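Local coordinates for protein nitroreductase (Desulfitobacterium hafniense, PDB 3PXV) that binds flavin mononucleotide and is probably an FMN-dependent oxidoreductase of the nitroreductase family, at residues G128-M133 with G169-T174; C16-N21 with G86-Y91; A11-C16 with I120-T125. One frame throughout, in Å; residues are numbered along the deposited sequence.

Contact 1 of 3, residues G128-M133 with G169-T174. With FMN (flavin mononucleotide), chain F.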
loop_
_atom_site.group_PDB
_atom_site.type_symbol
_atom_site.label_atom_id
_atom_site.label_comp_id
_atom_site.label_asym_id
_atom_site.label_seq_id
_atom_site.Cartn_x
_atom_site.Cartn_y
_atom_site.Cartn_z
ATOM N N GLY B 128 -1.315 -19.673 0.928
ATOM C CA GLY B 128 -0.635 -20.552 -0.019
ATOM C C GLY B 128 -0.957 -20.224 -1.470
ATOM O O GLY B 128 -0.661 -21.030 -2.362
ATOM N N ILE B 129 -1.553 -19.045 -1.706
ATOM C CA ILE B 129 -1.881 -18.594 -3.065
ATOM C C ILE B 129 -0.789 -17.649 -3.601
ATOM O O ILE B 129 -0.568 -16.559 -3.062
ATOM C CB ILE B 129 -3.234 -17.863 -3.118
ATOM C CG1 ILE B 129 -4.372 -18.773 -2.637
ATOM C CG2 ILE B 129 -3.514 -17.352 -4.522
ATOM C CD1 ILE B 129 -4.427 -20.133 -3.338
ATOM N N ALA B 130 -0.137 -18.068 -4.680
ATOM C CA ALA B 130 0.890 -17.279 -5.323
ATOM C C ALA B 130 0.253 -16.049 -5.943
ATOM O O ALA B 130 -0.901 -16.074 -6.378
ATOM C CB ALA B 130 1.610 -18.111 -6.393
ATOM N N ASN B 131 1.018 -14.967 -6.006
ATOM C CA ASN B 131 0.501 -13.706 -6.507
ATOM C C ASN B 131 1.581 -12.776 -7.058
ATOM O O ASN B 131 2.783 -13.002 -6.874
ATOM C CB ASN B 131 -0.214 -12.983 -5.368
ATOM C CG ASN B 131 0.693 -12.722 -4.182
ATOM O OD1 ASN B 131 1.368 -11.690 -4.135
ATOM N ND2 ASN B 131 0.764 -13.686 -3.233
ATOM N N ILE B 132 1.131 -11.725 -7.738
ATOM C CA ILE B 132 2.004 -10.684 -8.222
ATOM C C ILE B 132 1.180 -9.429 -8.521
ATOM O O ILE B 132 0.096 -9.538 -9.115
ATOM C CB ILE B 132 2.771 -11.092 -9.507
ATOM C CG1 ILE B 132 3.825 -10.042 -9.830
ATOM C CG2 ILE B 132 1.816 -11.238 -10.740
ATOM C CD1 ILE B 132 4.669 -10.361 -11.064
HETATM N N MSE B 133 1.694 -8.256 -8.105
HETATM C CA MSE B 133 1.097 -6.960 -8.455
HETATM C C MSE B 133 1.362 -6.741 -9.944
HETATM O O MSE B 133 2.476 -6.942 -10.433
HETATM C CB MSE B 133 1.708 -5.804 -7.648
HETATM C CG MSE B 133 0.831 -5.240 -6.508
HETATM SE SE MSE B 133 0.663 -6.387 -5.018
HETATM C CE MSE B 133 1.919 -5.540 -3.890
ATOM N N GLY B 169 -2.943 -17.334 -8.217
ATOM C CA GLY B 169 -2.978 -18.727 -8.646
ATOM C C GLY B 169 -2.010 -19.565 -7.847
ATOM O O GLY B 169 -1.646 -19.199 -6.742
ATOM N N HIS B 170 -1.637 -20.712 -8.395
ATOM C CA HIS B 170 -0.635 -21.584 -7.794
ATOM C C HIS B 170 0.636 -21.477 -8.622
ATOM O O HIS B 170 0.570 -21.472 -9.856
ATOM C CB HIS B 170 -1.124 -23.026 -7.736
ATOM C CG HIS B 170 -2.218 -23.231 -6.745
ATOM N ND1 HIS B 170 -1.975 -23.336 -5.389
ATOM C CD2 HIS B 170 -3.559 -23.324 -6.900
ATOM C CE1 HIS B 170 -3.124 -23.490 -4.755
ATOM N NE2 HIS B 170 -4.102 -23.482 -5.648
ATOM N N ALA B 171 1.782 -21.361 -7.950
ATOM C CA ALA B 171 3.075 -21.241 -8.653
ATOM C C ALA B 171 3.457 -22.520 -9.382
ATOM O O ALA B 171 3.394 -23.611 -8.819
ATOM C CB ALA B 171 4.218 -20.855 -7.674
ATOM N N ASN B 172 3.815 -22.368 -10.655
ATOM C CA ASN B 172 4.354 -23.463 -11.425
ATOM C C ASN B 172 5.836 -23.437 -11.108
ATOM O O ASN B 172 6.416 -24.468 -10.796
ATOM C CB ASN B 172 4.109 -23.273 -12.910
ATOM C CG ASN B 172 4.541 -24.469 -13.733
ATOM O OD1 ASN B 172 4.452 -25.620 -13.290
ATOM N ND2 ASN B 172 4.999 -24.205 -14.944
ATOM N N THR B 173 6.438 -22.244 -11.172
ATOM C CA THR B 173 7.849 -22.057 -10.830
ATOM C C THR B 173 7.991 -20.897 -9.834
ATOM O O THR B 173 7.295 -19.891 -9.895
ATOM C CB THR B 173 8.777 -21.870 -12.079
ATOM O OG1 THR B 173 8.634 -20.567 -12.630
ATOM C CG2 THR B 173 8.480 -22.924 -13.165
ATOM N N THR B 174 8.913 -21.092 -8.908
ATOM C CA THR B 174 9.205 -20.168 -7.812
ATOM C C THR B 174 10.266 -19.077 -8.123
ATOM O O THR B 174 10.916 -19.064 -9.188
ATOM C CB THR B 174 9.632 -21.040 -6.594
ATOM O OG1 THR B 174 8.490 -21.220 -5.745
ATOM C CG2 THR B 174 10.800 -20.446 -5.811
HETATM N N1 FMN F . 5.952 -7.276 -12.075
HETATM C C2 FMN F . 5.626 -7.693 -13.351
HETATM O O2 FMN F . 6.131 -8.691 -13.861
HETATM N N3 FMN F . 4.714 -6.978 -14.076
HETATM C C4 FMN F . 4.116 -5.850 -13.571
HETATM O O4 FMN F . 3.316 -5.258 -14.280
HETATM C C4A FMN F . 4.445 -5.429 -12.281
HETATM N N5 FMN F . 3.876 -4.318 -11.728
HETATM C C5A FMN F . 4.006 -4.070 -10.384
HETATM C C6 FMN F . 3.210 -3.087 -9.789
HETATM C C7 FMN F . 3.312 -2.814 -8.432
HETATM C C7M FMN F . 2.442 -1.768 -7.846
HETATM C C8 FMN F . 4.226 -3.521 -7.667
HETATM C C8M FMN F . 4.383 -3.274 -6.210
HETATM C C9 FMN F . 5.024 -4.508 -8.254
HETATM C C9A FMN F . 4.918 -4.790 -9.630
HETATM N N10 FMN F . 5.696 -5.752 -10.253
HETATM C C10 FMN F . 5.371 -6.155 -11.532
HETATM C "C1'" FMN F . 6.434 -6.732 -9.389
HETATM C "C2'" FMN F . 7.786 -6.156 -9.005
HETATM O "O2'" FMN F . 8.661 -6.308 -10.106
HETATM C "C3'" FMN F . 8.301 -6.866 -7.757
HETATM O "O3'" FMN F . 7.437 -6.653 -6.661
HETATM C "C4'" FMN F . 9.680 -6.346 -7.389
HETATM O "O4'" FMN F . 10.526 -6.683 -8.446
HETATM C "C5'" FMN F . 10.206 -6.942 -6.084
HETATM O "O5'" FMN F . 10.239 -8.354 -6.175
HETATM P P FMN F . 9.339 -9.268 -5.209
HETATM O O1P FMN F . 9.477 -10.675 -5.693
HETATM O O2P FMN F . 7.848 -8.877 -5.246
HETATM O O3P FMN F . 9.944 -9.097 -3.856
#

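Contact 2 of 3, residues C16-N21 with G86-Y91. With FMN (flavin mononucleotide), chain F.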
loop_
_atom_site.group_PDB
_atom_site.type_symbol
_atom_site.label_atom_id
_atom_site.label_comp_id
_atom_site.label_asym_id
_atom_site.label_seq_id
_atom_site.Cartn_x
_atom_site.Cartn_y
_atom_site.Cartn_z
ATOM N N CYS B 16 5.298 -13.889 -8.261
ATOM C CA CYS B 16 5.259 -15.090 -9.099
ATOM C C CYS B 16 5.057 -14.728 -10.574
ATOM O O CYS B 16 4.161 -13.923 -10.904
ATOM C CB CYS B 16 4.132 -16.020 -8.635
ATOM S SG CYS B 16 3.890 -17.482 -9.626
ATOM N N ARG B 17 5.869 -15.308 -11.453
ATOM C CA ARG B 17 5.717 -15.046 -12.884
ATOM C C ARG B 17 5.553 -16.324 -13.745
ATOM O O ARG B 17 5.995 -16.385 -14.889
ATOM C CB ARG B 17 6.886 -14.205 -13.382
ATOM C CG ARG B 17 6.861 -12.814 -12.828
ATOM C CD ARG B 17 7.881 -11.921 -13.505
ATOM N NE ARG B 17 7.817 -10.593 -12.906
ATOM C CZ ARG B 17 8.593 -10.177 -11.913
ATOM N NH1 ARG B 17 9.553 -10.963 -11.416
ATOM N NH2 ARG B 17 8.428 -8.946 -11.428
ATOM N N ASP B 18 4.882 -17.318 -13.195
ATOM C CA ASP B 18 4.677 -18.569 -13.888
ATOM C C ASP B 18 3.653 -19.337 -13.063
ATOM O O ASP B 18 3.984 -19.974 -12.052
ATOM C CB ASP B 18 6.007 -19.321 -13.970
ATOM C CG ASP B 18 5.897 -20.633 -14.694
ATOM O OD1 ASP B 18 4.872 -20.870 -15.353
ATOM O OD2 ASP B 18 6.853 -21.427 -14.617
ATOM N N PHE B 19 2.401 -19.235 -13.482
ATOM C CA PHE B 19 1.281 -19.865 -12.790
ATOM C C PHE B 19 0.739 -21.111 -13.485
ATOM O O PHE B 19 0.758 -21.205 -14.700
ATOM C CB PHE B 19 0.117 -18.871 -12.701
ATOM C CG PHE B 19 0.397 -17.641 -11.857
ATOM C CD1 PHE B 19 0.938 -16.506 -12.415
ATOM C CD2 PHE B 19 0.024 -17.601 -10.522
ATOM C CE1 PHE B 19 1.149 -15.366 -11.648
ATOM C CE2 PHE B 19 0.245 -16.469 -9.752
ATOM C CZ PHE B 19 0.791 -15.358 -10.315
ATOM N N LYS B 20 0.242 -22.051 -12.687
ATOM C CA LYS B 20 -0.456 -23.231 -13.171
ATOM C C LYS B 20 -1.853 -22.735 -13.554
ATOM O O LYS B 20 -2.249 -21.627 -13.155
ATOM C CB LYS B 20 -0.532 -24.314 -12.072
ATOM C CG LYS B 20 0.849 -24.841 -11.618
ATOM C CD LYS B 20 0.833 -25.635 -10.286
ATOM C CE LYS B 20 0.703 -27.124 -10.454
ATOM N NZ LYS B 20 1.926 -27.746 -11.077
ATOM N N ASN B 21 -2.596 -23.512 -14.336
ATOM C CA ASN B 21 -3.935 -23.079 -14.752
ATOM C C ASN B 21 -5.026 -23.317 -13.690
ATOM O O ASN B 21 -6.151 -22.830 -13.830
ATOM C CB ASN B 21 -4.328 -23.656 -16.141
ATOM C CG ASN B 21 -4.465 -25.177 -16.151
ATOM O OD1 ASN B 21 -4.116 -25.856 -15.187
ATOM N ND2 ASN B 21 -4.976 -25.715 -17.256
ATOM N N GLY B 86 8.917 -14.522 -22.149
ATOM C CA GLY B 86 7.788 -15.477 -22.202
ATOM C C GLY B 86 6.582 -15.005 -23.017
ATOM O O GLY B 86 5.761 -15.824 -23.445
ATOM N N GLY B 87 6.470 -13.689 -23.240
ATOM C CA GLY B 87 5.383 -13.110 -24.042
ATOM C C GLY B 87 4.032 -13.050 -23.353
ATOM O O GLY B 87 2.984 -12.917 -24.012
ATOM N N ARG B 88 4.046 -13.163 -22.029
ATOM C CA ARG B 88 2.829 -13.130 -21.264
ATOM C C ARG B 88 2.914 -11.958 -20.342
ATOM O O ARG B 88 3.988 -11.607 -19.841
ATOM C CB ARG B 88 2.615 -14.423 -20.479
ATOM C CG ARG B 88 2.259 -15.676 -21.361
ATOM C CD ARG B 88 2.243 -16.971 -20.516
ATOM N NE ARG B 88 3.501 -17.142 -19.763
ATOM C CZ ARG B 88 3.714 -18.049 -18.800
ATOM N NH1 ARG B 88 2.757 -18.906 -18.434
ATOM N NH2 ARG B 88 4.901 -18.091 -18.189
ATOM N N LEU B 89 1.760 -11.340 -20.150
ATOM C CA LEU B 89 1.624 -10.179 -19.311
ATOM C C LEU B 89 1.049 -10.702 -17.969
ATOM O O LEU B 89 1.451 -10.254 -16.909
ATOM C CB LEU B 89 0.708 -9.203 -20.050
ATOM C CG LEU B 89 0.925 -7.700 -20.123
ATOM C CD1 LEU B 89 2.352 -7.319 -20.461
ATOM C CD2 LEU B 89 -0.062 -7.110 -21.149
ATOM N N PHE B 90 0.169 -11.711 -18.027
ATOM C CA PHE B 90 -0.410 -12.294 -16.831
ATOM C C PHE B 90 0.182 -13.632 -16.402
ATOM O O PHE B 90 -0.325 -14.269 -15.480
ATOM C CB PHE B 90 -1.928 -12.388 -16.955
ATOM C CG PHE B 90 -2.597 -11.072 -17.245
ATOM C CD1 PHE B 90 -2.062 -9.867 -16.779
ATOM C CD2 PHE B 90 -3.804 -11.041 -17.915
ATOM C CE1 PHE B 90 -2.698 -8.652 -17.042
ATOM C CE2 PHE B 90 -4.452 -9.846 -18.170
ATOM C CZ PHE B 90 -3.903 -8.649 -17.741
ATOM N N TYR B 91 1.274 -14.029 -17.041
ATOM C CA TYR B 91 2.012 -15.244 -16.723
ATOM C C TYR B 91 1.156 -16.512 -16.538
ATOM O O TYR B 91 1.473 -17.392 -15.736
ATOM C CB TYR B 91 2.881 -14.982 -15.493
ATOM C CG TYR B 91 3.715 -13.711 -15.604
ATOM C CD1 TYR B 91 4.842 -13.647 -16.438
ATOM C CD2 TYR B 91 3.382 -12.574 -14.863
ATOM C CE1 TYR B 91 5.599 -12.477 -16.524
ATOM C CE2 TYR B 91 4.131 -11.395 -14.964
ATOM C CZ TYR B 91 5.234 -11.357 -15.789
ATOM O OH TYR B 91 5.957 -10.190 -15.864
HETATM N N1 FMN F . 5.952 -7.276 -12.075
HETATM C C2 FMN F . 5.626 -7.693 -13.351
HETATM O O2 FMN F . 6.131 -8.691 -13.861
HETATM N N3 FMN F . 4.714 -6.978 -14.076
HETATM C C4 FMN F . 4.116 -5.850 -13.571
HETATM O O4 FMN F . 3.316 -5.258 -14.280
HETATM C C4A FMN F . 4.445 -5.429 -12.281
HETATM N N5 FMN F . 3.876 -4.318 -11.728
HETATM C C5A FMN F . 4.006 -4.070 -10.384
HETATM C C6 FMN F . 3.210 -3.087 -9.789
HETATM C C7 FMN F . 3.312 -2.814 -8.432
HETATM C C7M FMN F . 2.442 -1.768 -7.846
HETATM C C8 FMN F . 4.226 -3.521 -7.667
HETATM C C8M FMN F . 4.383 -3.274 -6.210
HETATM C C9 FMN F . 5.024 -4.508 -8.254
HETATM C C9A FMN F . 4.918 -4.790 -9.630
HETATM N N10 FMN F . 5.696 -5.752 -10.253
HETATM C C10 FMN F . 5.371 -6.155 -11.532
HETATM C "C1'" FMN F . 6.434 -6.732 -9.389
HETATM C "C2'" FMN F . 7.786 -6.156 -9.005
HETATM O "O2'" FMN F . 8.661 -6.308 -10.106
HETATM C "C3'" FMN F . 8.301 -6.866 -7.757
HETATM O "O3'" FMN F . 7.437 -6.653 -6.661
HETATM C "C4'" FMN F . 9.680 -6.346 -7.389
HETATM O "O4'" FMN F . 10.526 -6.683 -8.446
HETATM C "C5'" FMN F . 10.206 -6.942 -6.084
HETATM O "O5'" FMN F . 10.239 -8.354 -6.175
HETATM P P FMN F . 9.339 -9.268 -5.209
HETATM O O1P FMN F . 9.477 -10.675 -5.693
HETATM O O2P FMN F . 7.848 -8.877 -5.246
HETATM O O3P FMN F . 9.944 -9.097 -3.856
#

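Contact 3 of 3, residues A11-C16 with I120-T125. With FMN (flavin mononucleotide), chain F.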
loop_
_atom_site.group_PDB
_atom_site.type_symbol
_atom_site.label_atom_id
_atom_site.label_comp_id
_atom_site.label_asym_id
_atom_site.label_seq_id
_atom_site.Cartn_x
_atom_site.Cartn_y
_atom_site.Cartn_z
ATOM N N ALA B 11 7.960 -11.688 4.838
ATOM C CA ALA B 11 9.293 -12.031 4.354
ATOM C C ALA B 11 9.296 -12.943 3.136
ATOM O O ALA B 11 10.151 -12.791 2.251
ATOM C CB ALA B 11 10.153 -12.671 5.466
ATOM N N GLU B 12 8.376 -13.905 3.108
ATOM C CA GLU B 12 8.342 -14.898 2.041
ATOM C C GLU B 12 7.560 -14.511 0.784
ATOM O O GLU B 12 7.701 -15.178 -0.231
ATOM C CB GLU B 12 7.804 -16.224 2.589
ATOM C CG GLU B 12 6.284 -16.269 2.805
ATOM C CD GLU B 12 5.834 -17.434 3.694
ATOM O OE1 GLU B 12 6.662 -18.310 4.026
ATOM O OE2 GLU B 12 4.644 -17.450 4.074
ATOM N N ARG B 13 6.751 -13.450 0.856
ATOM C CA ARG B 13 5.945 -13.013 -0.256
ATOM C C ARG B 13 6.875 -12.641 -1.372
ATOM O O ARG B 13 7.807 -11.901 -1.172
ATOM C CB ARG B 13 5.107 -11.815 0.101
ATOM C CG ARG B 13 4.264 -11.260 -1.086
ATOM C CD ARG B 13 4.244 -9.710 -1.135
ATOM N NE ARG B 13 5.628 -9.251 -1.098
ATOM C CZ ARG B 13 6.474 -9.250 -2.127
ATOM N NH1 ARG B 13 6.101 -9.604 -3.350
ATOM N NH2 ARG B 13 7.701 -8.830 -1.937
ATOM N N TYR B 14 6.603 -13.154 -2.564
ATOM C CA TYR B 14 7.464 -12.930 -3.714
ATOM C C TYR B 14 6.554 -12.725 -4.936
ATOM O O TYR B 14 5.368 -13.090 -4.900
ATOM C CB TYR B 14 8.379 -14.164 -3.926
ATOM C CG TYR B 14 7.649 -15.407 -4.449
ATOM C CD1 TYR B 14 7.016 -16.284 -3.582
ATOM C CD2 TYR B 14 7.608 -15.698 -5.819
ATOM C CE1 TYR B 14 6.335 -17.411 -4.053
ATOM C CE2 TYR B 14 6.934 -16.831 -6.304
ATOM C CZ TYR B 14 6.296 -17.681 -5.413
ATOM O OH TYR B 14 5.634 -18.799 -5.871
ATOM N N SER B 15 7.116 -12.169 -6.010
ATOM C CA SER B 15 6.369 -11.964 -7.240
ATOM C C SER B 15 6.415 -13.206 -8.117
ATOM O O SER B 15 7.456 -13.551 -8.659
ATOM C CB SER B 15 6.910 -10.770 -8.006
ATOM O OG SER B 15 6.553 -9.567 -7.373
ATOM N N CYS B 16 5.298 -13.889 -8.261
ATOM C CA CYS B 16 5.259 -15.090 -9.099
ATOM C C CYS B 16 5.057 -14.728 -10.574
ATOM O O CYS B 16 4.161 -13.923 -10.904
ATOM C CB CYS B 16 4.132 -16.020 -8.635
ATOM S SG CYS B 16 3.890 -17.482 -9.626
ATOM N N ILE B 120 -3.998 -7.585 -0.152
ATOM C CA ILE B 120 -4.327 -8.741 -0.975
ATOM C C ILE B 120 -3.127 -9.705 -1.057
ATOM O O ILE B 120 -3.262 -10.908 -0.785
ATOM C CB ILE B 120 -4.715 -8.341 -2.434
ATOM C CG1 ILE B 120 -6.013 -7.534 -2.436
ATOM C CG2 ILE B 120 -4.809 -9.604 -3.308
ATOM C CD1 ILE B 120 -6.491 -7.054 -3.790
ATOM N N ALA B 121 -1.960 -9.171 -1.422
ATOM C CA ALA B 121 -0.792 -10.016 -1.642
ATOM C C ALA B 121 -0.426 -10.777 -0.381
ATOM O O ALA B 121 -0.143 -11.982 -0.439
ATOM C CB ALA B 121 0.410 -9.193 -2.176
ATOM N N LEU B 122 -0.451 -10.095 0.762
ATOM C CA LEU B 122 -0.115 -10.765 2.022
ATOM C C LEU B 122 -1.175 -11.799 2.382
ATOM O O LEU B 122 -0.848 -12.926 2.800
ATOM C CB LEU B 122 0.132 -9.758 3.169
ATOM C CG LEU B 122 1.340 -8.843 2.955
ATOM C CD1 LEU B 122 1.547 -7.942 4.146
ATOM C CD2 LEU B 122 2.619 -9.630 2.680
ATOM N N ALA B 123 -2.448 -11.447 2.204
ATOM C CA ALA B 123 -3.517 -12.425 2.488
ATOM C C ALA B 123 -3.374 -13.668 1.593
ATOM O O ALA B 123 -3.479 -14.789 2.056
ATOM C CB ALA B 123 -4.903 -11.790 2.357
ATOM N N ALA B 124 -3.094 -13.463 0.315
ATOM C CA ALA B 124 -2.954 -14.583 -0.610
ATOM C C ALA B 124 -1.772 -15.461 -0.206
ATOM O O ALA B 124 -1.856 -16.706 -0.187
ATOM C CB ALA B 124 -2.779 -14.072 -2.025
ATOM N N THR B 125 -0.674 -14.813 0.164
ATOM C CA THR B 125 0.548 -15.538 0.494
ATOM C C THR B 125 0.347 -16.392 1.739
ATOM O O THR B 125 0.866 -17.499 1.787
ATOM C CB THR B 125 1.750 -14.595 0.662
ATOM O OG1 THR B 125 1.996 -13.909 -0.572
ATOM C CG2 THR B 125 2.957 -15.364 1.027
HETATM N N1 FMN F . 5.952 -7.276 -12.075
HETATM C C2 FMN F . 5.626 -7.693 -13.351
HETATM O O2 FMN F . 6.131 -8.691 -13.861
HETATM N N3 FMN F . 4.714 -6.978 -14.076
HETATM C C4 FMN F . 4.116 -5.850 -13.571
HETATM O O4 FMN F . 3.316 -5.258 -14.280
HETATM C C4A FMN F . 4.445 -5.429 -12.281
HETATM N N5 FMN F . 3.876 -4.318 -11.728
HETATM C C5A FMN F . 4.006 -4.070 -10.384
HETATM C C6 FMN F . 3.210 -3.087 -9.789
HETATM C C7 FMN F . 3.312 -2.814 -8.432
HETATM C C7M FMN F . 2.442 -1.768 -7.846
HETATM C C8 FMN F . 4.226 -3.521 -7.667
HETATM C C8M FMN F . 4.383 -3.274 -6.210
HETATM C C9 FMN F . 5.024 -4.508 -8.254
HETATM C C9A FMN F . 4.918 -4.790 -9.630
HETATM N N10 FMN F . 5.696 -5.752 -10.253
HETATM C C10 FMN F . 5.371 -6.155 -11.532
HETATM C "C1'" FMN F . 6.434 -6.732 -9.389
HETATM C "C2'" FMN F . 7.786 -6.156 -9.005
HETATM O "O2'" FMN F . 8.661 -6.308 -10.106
HETATM C "C3'" FMN F . 8.301 -6.866 -7.757
HETATM O "O3'" FMN F . 7.437 -6.653 -6.661
HETATM C "C4'" FMN F . 9.680 -6.346 -7.389
HETATM O "O4'" FMN F . 10.526 -6.683 -8.446
HETATM C "C5'" FMN F . 10.206 -6.942 -6.084
HETATM O "O5'" FMN F . 10.239 -8.354 -6.175
HETATM P P FMN F . 9.339 -9.268 -5.209
HETATM O O1P FMN F . 9.477 -10.675 -5.693
HETATM O O2P FMN F . 7.848 -8.877 -5.246
HETATM O O3P FMN F . 9.944 -9.097 -3.856
HETATM O O HOH W 1 4.052 -15.157 -2.259
#

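Contact 1 of 3, residues G128-M133 with G169-T174
A130 and G169 face each other as an antiparallel hydrogen-bonded pair, joining strand 130-133 to the end of strand 161-169. G169 N donates to A130 O over 3.0 Å. The return bond, from A130 N to G169 O, is weak, bent to 122° at the hydrogen. G169 is almost fully extended, a shape that costs a residue without a side chain little. Beyond it the chain passes close to the methyl of A130, whose CB lies 3.6 Å from A171 N and 4.0 Å from A171 CB; small residues suit both places. With CG2 anti to its backbone N, I129 rests this branch 3.4 Å from G169 O. Its CD1 meets the imidazole of H170 at CE1, 3.9 Å away.

One shell out, N131 turns back on its own segment: ND2 donates to I129 O at 3.2 Å, in the carbonyl plane, and also bonds T125 OG1 on helix 106-126. That helix ends just before the strand in a Schellman motif, with G128 as the positive-phi C' residue. At the far end of the strand, CB of M133, a selenomethionine, lies 3.4 Å from FMN C8, and P40 of the second subunit packs on the same residue. A helix running through a glycine turn into the strand at the edge of this chain's sheet, bordering the flavin, thus forms part of this nitroreductase-like fold's cofactor site.

Contact 2 of 3, residues C16-N21 with G86-Y91
R17 and Y91 converge on one flavin oxygen, O2. R17 NE donates to FMN O2 at 2.7 Å in a nearly straight bond (173°), and Y91 OH donates to the same O2 at 2.5 Å. R17 NH2 reaches FMN N1 at 3.1 Å. Donors gathered at the N1-C2=O2 edge would probably favour negative charge there, as forms when flavin is reduced. The arginine arrives extended from CG to NE, side by side with the tyrosine, and its CB sits over the ring, 3.7 Å from the Y91 centroid, in a CH-pi contact. A tyrosine suits the place by giving R17 a flat ring to lie against and O2 a hydroxyl. An alanine in place of Y91 would probably leave FMN O2 without one of its donors and the R17 chain freer to shift.

The backbones are tied by F19 N donating to Y91 O at 3.1 Å. F19 CD1 adds an apolar contact with Y91 CB (3.9 Å), while C16 SG covers one face of the phenyl ring. D18 OD1 and R88 NH2 form a long salt bridge at 4.0 Å; the firmer partner of D18 is T173, bound through OD2.

E63 of helix 56-72 takes the backbone N-H groups of L89 and F90, and strand 130-133 packs against F19 through A130 and against R17 and Y91 through I132.

Contact 3 of 3, residues A11-C16 with I120-T125
R13 and T125 bring their CA atoms within 6.0 Å where helix 5-12 ends, R13 being the first residue to leave helical angles, beside the last turns of helix 106-126. With CG anti to the backbone N (chi1 177°), the R13 chain sets out toward that helix. Its CG passes 3.5 Å from T125 OG1, and its CD rests 4.0 Å from A121 CB and 4.1 Å from L122 CD2. The chain bends at chi2 and chi3, and the guanidinium meets the FMN phosphate edge-on, with phosphorus near its plane. R13 NH1 donates to O2P at 2.7 Å and R13 NH2 to O3P at 3.0 Å. An arginine suits the place because its methylenes lie against A121, L122 and T125 while its flat end offers two donors side by side. S15 adds to the grip: its backbone N bonds O1P at 2.8 Å and its OG bonds O2P at 2.6 Å.

T125 supplies the polar group on the helix side. OG1 donates back to A121 O, which also accepts T125 N from the opposite face of its carbonyl plane. The same OG1 accepts from N131 ND2 and from a water that accepts Y14 N, bridging the segments. The methyl of T125, CG2, meets CG of E12, the two side chains running antiparallel past one another. L122 also packs on L122 of the second subunit, and Q38 of that subunit packs on R13. At the phosphate the R13 guanidinium is likely to offset negative charge, while the S15 N-H and hydroxyl add neutral hydrogen bonds.

Overall arrangement
All three contacts lie on the same side of the chain's centre and touch one FMN. Segments 11-16 and 16-21 are continuous through C16, yet the centres of contacts 3 and 2 stand about 16 Å apart: contact 3 holds the phosphate, contact 2 the flavin's N1-O2 edge. Contact 1 lies between, its centre about 9 Å from that of contact 2 and 8 Å from that of contact 3. In sequence, contact 2 falls between the two segments of contact 3, and contact 1 follows both, helix 106-126 leading directly into strand 130-133. D18 of contact 2 bonds N172 and T173 of contact 1. Residues distant in sequence thereby meet at both ends of the cofactor.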